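Local coordinates for protein Pcdhgb2 (Mus musculus, PDB 5SZR), which is a clustered protocadherin that probably mediates calcium-dependent cell adhesion and may help establish specific neuronal connections in the brain, at residues A[378-383]-A[401-406]. Sequence-based numbering, arbitrary orientation.
Sequences GLFSLG and ARQRLL. With MAN (alpha-D-mannopyranose), chain B.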
# COMPACT_ATOMS: atom_id res chain seq x y z
N GLY A 378 59.68 -43.62 -17.82
CA GLY A 378 60.80 -42.85 -17.32
C GLY A 378 61.85 -42.52 -18.36
O GLY A 378 62.68 -41.63 -18.11
N LEU A 379 61.85 -43.21 -19.50
CA LEU A 379 62.73 -42.81 -20.59
C LEU A 379 62.33 -41.45 -21.14
O LEU A 379 63.19 -40.59 -21.38
CB LEU A 379 62.71 -43.87 -21.69
CG LEU A 379 63.64 -43.56 -22.87
CD1 LEU A 379 65.07 -43.50 -22.37
CD2 LEU A 379 63.48 -44.60 -23.96
N PHE A 380 61.04 -41.24 -21.35
CA PHE A 380 60.50 -39.98 -21.83
C PHE A 380 59.64 -39.35 -20.75
O PHE A 380 58.96 -40.04 -19.98
CB PHE A 380 59.66 -40.17 -23.10
CG PHE A 380 60.44 -40.66 -24.28
CD1 PHE A 380 61.24 -39.80 -25.01
CD2 PHE A 380 60.36 -42.00 -24.67
CE1 PHE A 380 61.95 -40.26 -26.11
CE2 PHE A 380 61.08 -42.45 -25.76
CZ PHE A 380 61.87 -41.58 -26.48
N SER A 381 59.68 -38.02 -20.70
CA SER A 381 58.80 -37.24 -19.84
C SER A 381 57.81 -36.46 -20.69
O SER A 381 58.07 -36.15 -21.86
CB SER A 381 59.60 -36.28 -18.95
OG SER A 381 60.12 -35.21 -19.72
N LEU A 382 56.66 -36.14 -20.09
CA LEU A 382 55.58 -35.45 -20.77
C LEU A 382 55.13 -34.28 -19.91
O LEU A 382 54.61 -34.48 -18.81
CB LEU A 382 54.41 -36.40 -21.06
CG LEU A 382 53.19 -35.77 -21.73
CD1 LEU A 382 53.56 -35.16 -23.07
CD2 LEU A 382 52.08 -36.80 -21.89
N GLY A 383 55.34 -33.06 -20.40
CA GLY A 383 54.97 -31.86 -19.67
C GLY A 383 53.50 -31.80 -19.33
O GLY A 383 52.65 -31.79 -20.24
N ALA A 401 65.27 -49.74 -29.49
CA ALA A 401 65.34 -48.63 -30.44
C ALA A 401 63.95 -48.07 -30.72
O ALA A 401 63.78 -46.84 -30.84
CB ALA A 401 66.01 -49.09 -31.74
N ARG A 402 62.94 -48.93 -30.84
CA ARG A 402 61.57 -48.51 -31.08
C ARG A 402 60.86 -48.30 -29.75
O ARG A 402 60.86 -49.19 -28.89
CB ARG A 402 60.81 -49.54 -31.91
CG ARG A 402 61.32 -49.74 -33.33
CD ARG A 402 60.31 -50.54 -34.14
NE ARG A 402 58.98 -49.96 -34.03
CZ ARG A 402 58.35 -49.33 -35.02
NH1 ARG A 402 58.93 -49.21 -36.20
NH2 ARG A 402 57.13 -48.82 -34.82
N GLN A 403 60.25 -47.12 -29.58
CA GLN A 403 59.52 -46.78 -28.38
C GLN A 403 58.12 -46.30 -28.74
O GLN A 403 57.89 -45.79 -29.84
CB GLN A 403 60.25 -45.69 -27.57
CG GLN A 403 61.60 -46.13 -27.04
CD GLN A 403 61.47 -47.05 -25.84
OE1 GLN A 403 60.45 -47.04 -25.15
NE2 GLN A 403 62.50 -47.85 -25.60
N ARG A 404 57.19 -46.48 -27.82
CA ARG A 404 55.80 -46.13 -28.07
C ARG A 404 55.18 -45.50 -26.83
O ARG A 404 55.28 -46.07 -25.73
CB ARG A 404 54.99 -47.36 -28.48
CG ARG A 404 53.50 -47.13 -28.56
CD ARG A 404 52.79 -48.43 -28.89
NE ARG A 404 51.34 -48.27 -28.97
CZ ARG A 404 50.54 -48.22 -27.92
NH1 ARG A 404 49.23 -48.08 -28.09
NH2 ARG A 404 51.03 -48.31 -26.69
N LEU A 405 54.55 -44.34 -27.01
CA LEU A 405 53.84 -43.63 -25.96
C LEU A 405 52.38 -43.44 -26.37
O LEU A 405 52.11 -43.02 -27.51
CB LEU A 405 54.46 -42.26 -25.68
CG LEU A 405 55.80 -42.06 -24.99
CD1 LEU A 405 56.03 -40.57 -24.78
CD2 LEU A 405 55.86 -42.78 -23.66
N LEU A 406 51.46 -43.73 -25.46
CA LEU A 406 50.04 -43.42 -25.64
C LEU A 406 49.70 -42.28 -24.69
O LEU A 406 49.67 -42.47 -23.47
CB LEU A 406 49.16 -44.64 -25.38
CG LEU A 406 47.65 -44.37 -25.39
CD1 LEU A 406 47.22 -43.75 -26.71
CD2 LEU A 406 46.86 -45.64 -25.10
C1 MAN B . 47.42 -44.71 -30.90
C2 MAN B . 46.24 -45.15 -30.02
C3 MAN B . 46.45 -46.61 -29.59
C4 MAN B . 46.65 -47.52 -30.81
C5 MAN B . 47.81 -47.02 -31.68
C6 MAN B . 47.90 -47.77 -33.01
O2 MAN B . 45.02 -45.13 -30.77
O3 MAN B . 45.38 -47.09 -28.78
O4 MAN B . 46.94 -48.84 -30.37
O5 MAN B . 47.65 -45.60 -31.99
O6 MAN B . 49.04 -47.32 -33.73
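Phe380 turns the rim of its ring to Gln403, its CE2 standing 3.8 Å from Gln403 CB, with Gln403 CG also at the ring edge, while CG of the neighbouring Leu379 lies over one ring face near the rim. Leu379 CD2 in turn touches the carboxamide, 3.7 Å from Gln403 CD. The bend of the Gln403 chain at chi2 (-76°) turns the amide across this leucine, its plane 59° from that of the phenyl ring. Though packed against Leu379, the buried amide finds polar partners outside the two segments: OE1 bonds Ser375 OG and NE2 bonds Ser400 O. The contact joins the two sheets of the membrane-proximal cadherin domain, a Greek-key β-sandwich: 380-382 is an edge strand of one sheet, and 402-410 lies inside the other. With an alanine at Gln403, a gap would probably open beside Leu379 and the Phe380 ring edge, and Ser375 OG would keep only its bond to Arg404 N. Leu405 CD1 extends the packing, 4.0 Å from Phe380 CB; beyond it the contact thins at partly exposed Leu382, 5.8 Å from 401-406 at its nearest side-chain atom. Arg404 leaves its strand away from 378-383; NH2 bonds Gln373 OE1, and NH1 only weakly O4 of an attached mannose (3.3 Å).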